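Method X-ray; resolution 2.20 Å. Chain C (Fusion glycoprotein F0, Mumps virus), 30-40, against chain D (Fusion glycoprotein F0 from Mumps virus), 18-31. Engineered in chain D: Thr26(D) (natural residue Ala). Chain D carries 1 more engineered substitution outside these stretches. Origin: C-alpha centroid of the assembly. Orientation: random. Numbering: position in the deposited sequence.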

ATOM      1  N   ASN C  30      -3.134   2.460  -6.699  1.00 11.78           N
ATOM      2  CA  ASN C  30      -3.472   3.473  -5.709  1.00 14.74           C
ATOM      3  C   ASN C  30      -4.747   3.109  -4.970  1.00 15.94           C
ATOM      4  O   ASN C  30      -4.833   3.278  -3.755  1.00 14.59           O
ATOM      5  CB  ASN C  30      -3.606   4.849  -6.365  1.00 12.82           C
ATOM      6  CG  ASN C  30      -2.262   5.441  -6.723  1.00 13.05           C
ATOM      7  OD1 ASN C  30      -1.241   4.991  -6.212  1.00 11.86           O
ATOM      8  ND2 ASN C  30      -2.249   6.466  -7.586  1.00 10.62           N
ATOM      9  N   ARG C  31      -5.726   2.585  -5.699  1.00 16.22           N
ATOM     10  CA  ARG C  31      -6.991   2.185  -5.087  1.00 18.40           C
ATOM     11  C   ARG C  31      -6.754   1.066  -4.082  1.00 17.11           C
ATOM     12  O   ARG C  31      -7.400   1.017  -3.034  1.00 22.24           O
ATOM     13  CB  ARG C  31      -7.983   1.722  -6.158  1.00 17.23           C
ATOM     14  N   ALA C  32      -5.832   0.163  -4.399  1.00 14.48           N
ATOM     15  CA  ALA C  32      -5.533  -0.939  -3.495  1.00 12.87           C
ATOM     16  C   ALA C  32      -4.916  -0.411  -2.195  1.00 10.80           C
ATOM     17  O   ALA C  32      -5.323  -0.800  -1.103  1.00 10.87           O
ATOM     18  CB  ALA C  32      -4.591  -1.950  -4.177  1.00  8.62           C
ATOM     19  N   VAL C  33      -3.942   0.485  -2.315  1.00 13.74           N
ATOM     20  CA  VAL C  33      -3.291   1.058  -1.141  1.00 13.05           C
ATOM     21  C   VAL C  33      -4.320   1.739  -0.237  1.00 15.64           C
ATOM     22  O   VAL C  33      -4.274   1.602   0.992  1.00 15.60           O
ATOM     23  CB  VAL C  33      -2.205   2.069  -1.559  1.00 14.34           C
ATOM     24  CG1 VAL C  33      -1.588   2.735  -0.329  1.00  5.17           C
ATOM     25  CG2 VAL C  33      -1.133   1.342  -2.361  1.00 10.18           C
ATOM     26  N   PHE C  34      -5.255   2.456  -0.856  1.00 14.74           N
ATOM     27  CA  PHE C  34      -6.309   3.139  -0.123  1.00 14.33           C
ATOM     28  C   PHE C  34      -7.166   2.136   0.649  1.00 13.74           C
ATOM     29  O   PHE C  34      -7.598   2.410   1.768  1.00 17.06           O
ATOM     30  CB  PHE C  34      -7.205   3.936  -1.079  1.00 16.39           C
ATOM     31  CG  PHE C  34      -8.381   4.580  -0.399  1.00 18.38           C
ATOM     32  CD1 PHE C  34      -8.219   5.745   0.349  1.00 19.85           C
ATOM     33  CD2 PHE C  34      -9.634   3.978  -0.430  1.00 20.47           C
ATOM     34  CE1 PHE C  34      -9.293   6.300   1.063  1.00 21.49           C
ATOM     35  CE2 PHE C  34     -10.713   4.525   0.280  1.00 21.42           C
ATOM     36  CZ  PHE C  34     -10.538   5.683   1.026  1.00 17.55           C
ATOM     37  N   GLU C  35      -7.402   0.971   0.055  1.00 15.49           N
ATOM     38  CA  GLU C  35      -8.216  -0.053   0.705  1.00 15.58           C
ATOM     39  C   GLU C  35      -7.528  -0.679   1.904  1.00 14.84           C
ATOM     40  O   GLU C  35      -8.174  -0.969   2.913  1.00 14.48           O
ATOM     41  CB  GLU C  35      -8.602  -1.146  -0.294  1.00 17.34           C
ATOM     42  CG  GLU C  35      -9.548  -0.665  -1.379  1.00 20.70           C
ATOM     43  CD  GLU C  35     -10.763   0.046  -0.817  1.00 23.62           C
ATOM     44  OE1 GLU C  35     -11.519  -0.569  -0.035  1.00 20.79           O
ATOM     45  OE2 GLU C  35     -10.961   1.228  -1.160  1.00 30.90           O
ATOM     46  N   VAL C  36      -6.221  -0.898   1.795  1.00 13.44           N
ATOM     47  CA  VAL C  36      -5.483  -1.479   2.903  1.00 15.86           C
ATOM     48  C   VAL C  36      -5.530  -0.440   4.016  1.00 13.91           C
ATOM     49  O   VAL C  36      -5.745  -0.769   5.178  1.00 16.30           O
ATOM     50  CB  VAL C  36      -4.010  -1.782   2.525  1.00 15.06           C
ATOM     51  CG1 VAL C  36      -3.277  -2.371   3.718  1.00 13.03           C
ATOM     52  CG2 VAL C  36      -3.960  -2.756   1.363  1.00 13.36           C
ATOM     53  N   LYS C  37      -5.342   0.821   3.641  1.00 14.96           N
ATOM     54  CA  LYS C  37      -5.386   1.922   4.594  1.00 13.49           C
ATOM     55  C   LYS C  37      -6.722   1.886   5.325  1.00 13.84           C
ATOM     56  O   LYS C  37      -6.759   1.950   6.547  1.00 16.17           O
ATOM     57  CB  LYS C  37      -5.176   3.258   3.855  1.00 13.96           C
ATOM     58  CG  LYS C  37      -5.513   4.518   4.649  1.00 16.78           C
ATOM     59  CD  LYS C  37      -6.975   4.901   4.428  1.00 20.76           C
ATOM     60  CE  LYS C  37      -7.380   6.131   5.212  1.00 27.09           C
ATOM     61  NZ  LYS C  37      -8.783   6.527   4.892  1.00 29.68           N
ATOM     62  N   GLU C  38      -7.816   1.756   4.578  1.00 17.93           N
ATOM     63  CA  GLU C  38      -9.144   1.684   5.179  1.00 18.06           C
ATOM     64  C   GLU C  38      -9.247   0.496   6.125  1.00 18.21           C
ATOM     65  O   GLU C  38      -9.878   0.577   7.181  1.00 19.11           O
ATOM     66  CB  GLU C  38     -10.220   1.541   4.098  1.00 22.77           C
ATOM     67  CG  GLU C  38     -10.508   2.810   3.326  1.00 26.12           C
ATOM     68  CD  GLU C  38     -11.041   3.913   4.219  1.00 29.19           C
ATOM     69  OE1 GLU C  38     -10.249   4.484   4.997  1.00 25.03           O
ATOM     70  OE2 GLU C  38     -12.259   4.202   4.148  1.00 28.91           O
ATOM     71  N   GLY C  39      -8.639  -0.616   5.731  1.00 17.04           N
ATOM     72  CA  GLY C  39      -8.681  -1.804   6.559  1.00 18.53           C
ATOM     73  C   GLY C  39      -7.944  -1.616   7.873  1.00 20.21           C
ATOM     74  O   GLY C  39      -8.390  -2.080   8.921  1.00 19.97           O
ATOM     75  N   THR C  40      -6.803  -0.945   7.814  1.00 18.10           N
ATOM     76  CA  THR C  40      -6.010  -0.695   9.003  1.00 17.38           C
ATOM     77  C   THR C  40      -6.719   0.333   9.871  1.00 15.60           C
ATOM     78  O   THR C  40      -6.647   0.287  11.096  1.00 17.58           O
ATOM     79  CB  THR C  40      -4.625  -0.159   8.626  1.00 17.03           C
ATOM     80  OG1 THR C  40      -3.953  -1.131   7.827  1.00 20.66           O
ATOM     81  CG2 THR C  40      -3.800   0.140   9.879  1.00 13.77           C
TER
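Chain D, residues 18-31: KVNASLQNTVKYIK

Residues 18-31 of chain D form one turn after another of a continuous α-helix, phi/psi near -60/-45, that extends beyond the stretch at both ends and runs against helix 30-40 of chain C. The two are nearly antiparallel, their N-to-C directions 166° apart, and the axes approach to 7.7 Å. The register is set out by three pairs: CA of Ala32(C) lies 4.1 Å from CA of Thr26(D), CA of Val36(C) 5.5 Å from CA of Leu23(D), and CA of Gly39(C) 4.4 Å from CA of Val19(D). Together the stretches bury 526 Å². The main bump is Glu35(C), whose side chain is a knob in the hollow between Ser22(D), Asn25(D), Thr26(D) and Tyr29(D); its OE1 lies 3.6 Å from Asn25(D) CB. A water 3.0 Å from Glu35(C) OE1, to which it donates, and 2.7 Å from Ser22(D) OG bridges the two side chains. Tyr29(D) lays one ring face under Arg31(C), with Arg31(C) CB 3.6 Å from the ring centroid in a CH-pi contact; no Arg31(C) side-chain atom is modelled beyond CB. The Ala32(C) methyl packs against two residues of chain D: its CB lies 3.6 Å from Tyr29(D) CB and 3.9 Å from Ile30(D) CG1. Engineered Thr26(D), chi1 m, donates from OG1 to Ala32(C) O at 2.8 Å, although this OG1 is modelled too close to a neighbour and its place is less sure. Farther along, Leu23(D), m and t, reaches in with CD2, 4.1 Å from Val36(C) CA and 4.3 Å from Gly39(C) CA. Gly39(C) leaves the space this methyl needs, since an ideal CB there would fall 2.8 Å from Leu23(D) CD2, a clash. Beside it, Ser22(D) CB sits 3.4 Å from Glu35(C) O, and Val19(D) CG2 closes the contact 3.5 Å from Gly39(C) O.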

ATOM      1  N   LYS D  18     -15.766  -5.604   8.295  1.00 25.51           N
ATOM      2  CA  LYS D  18     -15.542  -4.456   7.424  1.00 25.04           C
ATOM      3  C   LYS D  18     -14.054  -4.395   7.062  1.00 24.00           C
ATOM      4  O   LYS D  18     -13.691  -4.035   5.940  1.00 25.31           O
ATOM      5  CB  LYS D  18     -15.963  -3.162   8.111  1.00 23.22           C
ATOM      6  CG  LYS D  18     -17.458  -3.036   8.321  1.00 30.97           C
ATOM      7  CD  LYS D  18     -17.817  -1.719   8.987  1.00 33.67           C
ATOM      8  CE  LYS D  18     -19.325  -1.551   9.075  1.00 38.35           C
ATOM      9  NZ  LYS D  18     -19.706  -0.204   9.590  1.00 41.28           N
ATOM     10  N   VAL D  19     -13.197  -4.745   8.016  1.00 20.10           N
ATOM     11  CA  VAL D  19     -11.756  -4.757   7.780  1.00 20.08           C
ATOM     12  C   VAL D  19     -11.473  -5.787   6.696  1.00 22.12           C
ATOM     13  O   VAL D  19     -10.724  -5.533   5.751  1.00 20.50           O
ATOM     14  CB  VAL D  19     -10.979  -5.159   9.061  1.00 19.36           C
ATOM     15  CG1 VAL D  19      -9.518  -5.430   8.735  1.00 21.21           C
ATOM     16  CG2 VAL D  19     -11.084  -4.050  10.097  1.00 16.72           C
ATOM     17  N   ASN D  20     -12.092  -6.953   6.839  1.00 22.64           N
ATOM     18  CA  ASN D  20     -11.908  -8.028   5.880  1.00 24.59           C
ATOM     19  C   ASN D  20     -12.354  -7.608   4.481  1.00 22.38           C
ATOM     20  O   ASN D  20     -11.670  -7.876   3.493  1.00 22.02           O
ATOM     21  CB  ASN D  20     -12.685  -9.267   6.326  1.00 26.01           C
ATOM     22  CG  ASN D  20     -12.540 -10.422   5.355  1.00 29.59           C
ATOM     23  OD1 ASN D  20     -11.434 -10.919   5.121  1.00 34.40           O
ATOM     24  ND2 ASN D  20     -13.656 -10.855   4.779  1.00 30.33           N
ATOM     25  N   ALA D  21     -13.496  -6.935   4.411  1.00 20.36           N
ATOM     26  CA  ALA D  21     -14.037  -6.470   3.145  1.00 19.41           C
ATOM     27  C   ALA D  21     -13.032  -5.574   2.425  1.00 18.61           C
ATOM     28  O   ALA D  21     -12.782  -5.742   1.230  1.00 20.07           O
ATOM     29  CB  ALA D  21     -15.337  -5.713   3.385  1.00 14.72           C
ATOM     30  N   SER D  22     -12.462  -4.628   3.163  1.00 17.48           N
ATOM     31  CA  SER D  22     -11.485  -3.697   2.616  1.00 15.90           C
ATOM     32  C   SER D  22     -10.271  -4.418   2.065  1.00 14.19           C
ATOM     33  O   SER D  22      -9.862  -4.186   0.933  1.00 17.73           O
ATOM     34  CB  SER D  22     -11.032  -2.706   3.688  1.00 17.73           C
ATOM     35  OG  SER D  22     -12.073  -1.819   4.037  1.00 15.42           O
ATOM     36  N   LEU D  23      -9.685  -5.287   2.869  1.00 15.51           N
ATOM     37  CA  LEU D  23      -8.512  -6.026   2.432  1.00 14.04           C
ATOM     38  C   LEU D  23      -8.842  -6.856   1.192  1.00 17.55           C
ATOM     39  O   LEU D  23      -7.984  -7.077   0.343  1.00 18.61           O
ATOM     40  CB  LEU D  23      -8.003  -6.921   3.562  1.00 11.74           C
ATOM     41  CG  LEU D  23      -7.598  -6.186   4.847  1.00 13.22           C
ATOM     42  CD1 LEU D  23      -6.935  -7.161   5.813  1.00 12.09           C
ATOM     43  CD2 LEU D  23      -6.647  -5.048   4.508  1.00 13.13           C
ATOM     44  N   GLN D  24     -10.085  -7.316   1.092  1.00 21.59           N
ATOM     45  CA  GLN D  24     -10.506  -8.095  -0.064  1.00 23.29           C
ATOM     46  C   GLN D  24     -10.561  -7.188  -1.286  1.00 20.68           C
ATOM     47  O   GLN D  24     -10.208  -7.602  -2.384  1.00 21.03           O
ATOM     48  CB  GLN D  24     -11.875  -8.732   0.184  1.00 30.51           C
ATOM     49  CG  GLN D  24     -11.826  -9.977   1.059  1.00 38.32           C
ATOM     50  CD  GLN D  24     -13.204 -10.435   1.515  1.00 46.52           C
ATOM     51  OE1 GLN D  24     -13.368 -11.561   1.987  1.00 51.89           O
ATOM     52  NE2 GLN D  24     -14.202  -9.558   1.385  1.00 49.20           N
ATOM     53  N   ASN D  25     -11.002  -5.949  -1.091  1.00 20.89           N
ATOM     54  CA  ASN D  25     -11.069  -4.985  -2.185  1.00 21.12           C
ATOM     55  C   ASN D  25      -9.668  -4.599  -2.645  1.00 18.09           C
ATOM     56  O   ASN D  25      -9.452  -4.304  -3.822  1.00 16.71           O
ATOM     57  CB  ASN D  25     -11.836  -3.735  -1.762  1.00 25.50           C
ATOM     58  CG  ASN D  25     -13.313  -3.997  -1.596  1.00 34.15           C
ATOM     59  OD1 ASN D  25     -13.902  -4.765  -2.360  1.00 39.33           O
ATOM     60  ND2 ASN D  25     -13.929  -3.352  -0.606  1.00 37.05           N
ATOM     61  N   THR D  26      -8.716  -4.599  -1.719  1.00 17.60           N
ATOM     62  CA  THR D  26      -7.336  -4.283  -2.060  1.00 18.96           C
ATOM     63  C   THR D  26      -6.831  -5.305  -3.064  1.00 17.80           C
ATOM     64  O   THR D  26      -6.263  -4.946  -4.091  1.00 21.05           O
ATOM     65  CB  THR D  26      -6.411  -4.341  -0.832  1.00 20.55           C
ATOM     66  OG1 THR D  26      -6.496  -3.110  -0.110  1.00 31.27           O
ATOM     67  CG2 THR D  26      -4.969  -4.572  -1.255  1.00 25.72           C
ATOM     68  N   VAL D  27      -7.029  -6.582  -2.753  1.00 17.35           N
ATOM     69  CA  VAL D  27      -6.598  -7.666  -3.628  1.00 15.62           C
ATOM     70  C   VAL D  27      -7.215  -7.519  -5.025  1.00 17.42           C
ATOM     71  O   VAL D  27      -6.526  -7.624  -6.042  1.00 17.95           O
ATOM     72  CB  VAL D  27      -6.996  -9.026  -3.021  1.00 17.18           C
ATOM     73  CG1 VAL D  27      -6.705 -10.155  -4.010  1.00 14.28           C
ATOM     74  CG2 VAL D  27      -6.244  -9.235  -1.716  1.00 11.57           C
ATOM     75  N   LYS D  28      -8.515  -7.258  -5.067  1.00 16.14           N
ATOM     76  CA  LYS D  28      -9.208  -7.079  -6.333  1.00 18.00           C
ATOM     77  C   LYS D  28      -8.503  -6.023  -7.181  1.00 19.05           C
ATOM     78  O   LYS D  28      -8.325  -6.202  -8.386  1.00 22.13           O
ATOM     79  CB  LYS D  28     -10.654  -6.655  -6.079  1.00 21.26           C
ATOM     80  CG  LYS D  28     -11.395  -6.202  -7.320  1.00 27.83           C
ATOM     81  CD  LYS D  28     -12.432  -5.151  -6.948  1.00 34.64           C
ATOM     82  CE  LYS D  28     -13.136  -4.589  -8.177  1.00 40.45           C
ATOM     83  NZ  LYS D  28     -13.935  -5.628  -8.887  1.00 42.79           N
ATOM     84  N   TYR D  29      -8.098  -4.924  -6.548  1.00 15.77           N
ATOM     85  CA  TYR D  29      -7.414  -3.845  -7.254  1.00 16.55           C
ATOM     86  C   TYR D  29      -5.996  -4.217  -7.657  1.00 13.65           C
ATOM     87  O   TYR D  29      -5.519  -3.822  -8.718  1.00 15.70           O
ATOM     88  CB  TYR D  29      -7.411  -2.575  -6.398  1.00 19.29           C
ATOM     89  CG  TYR D  29      -8.742  -1.872  -6.404  1.00 19.60           C
ATOM     90  CD1 TYR D  29      -9.292  -1.368  -5.231  1.00 22.01           C
ATOM     91  CD2 TYR D  29      -9.451  -1.701  -7.593  1.00 23.11           C
ATOM     92  CE1 TYR D  29     -10.519  -0.706  -5.240  1.00 28.49           C
ATOM     93  CE2 TYR D  29     -10.680  -1.044  -7.615  1.00 27.54           C
ATOM     94  CZ  TYR D  29     -11.207  -0.547  -6.436  1.00 29.22           C
ATOM     95  OH  TYR D  29     -12.411   0.113  -6.453  1.00 32.86           O
ATOM     96  N   ILE D  30      -5.312  -4.965  -6.806  1.00 13.89           N
ATOM     97  CA  ILE D  30      -3.977  -5.404  -7.150  1.00 12.80           C
ATOM     98  C   ILE D  30      -4.100  -6.223  -8.439  1.00 11.82           C
ATOM     99  O   ILE D  30      -3.308  -6.078  -9.360  1.00 14.04           O
ATOM    100  CB  ILE D  30      -3.382  -6.291  -6.053  1.00 12.41           C
ATOM    101  CG1 ILE D  30      -2.978  -5.426  -4.859  1.00 11.00           C
ATOM    102  CG2 ILE D  30      -2.195  -7.063  -6.604  1.00  8.90           C
ATOM    103  CD1 ILE D  30      -2.392  -6.216  -3.691  1.00 10.87           C
ATOM    104  N   LYS D  31      -5.108  -7.080  -8.504  1.00 12.34           N
ATOM    105  CA  LYS D  31      -5.299  -7.895  -9.692  1.00 12.51           C
ATOM    106  C   LYS D  31      -5.596  -7.022 -10.898  1.00 13.22           C
ATOM    107  O   LYS D  31      -5.135  -7.304 -12.004  1.00 17.71           O
ATOM    108  CB  LYS D  31      -6.427  -8.901  -9.474  1.00 12.98           C
ATOM    109  CG  LYS D  31      -6.081  -9.979  -8.467  1.00 16.64           C
ATOM    110  CD  LYS D  31      -7.265 -10.895  -8.251  1.00 19.40           C
ATOM    111  CE  LYS D  31      -6.937 -12.025  -7.294  1.00 19.01           C
ATOM    112  NZ  LYS D  31      -8.172 -12.819  -7.026  1.00 20.92           N
TER
HETATM  113  O   HOH W   1     -13.311  -0.042   2.375  1.00 27.16           O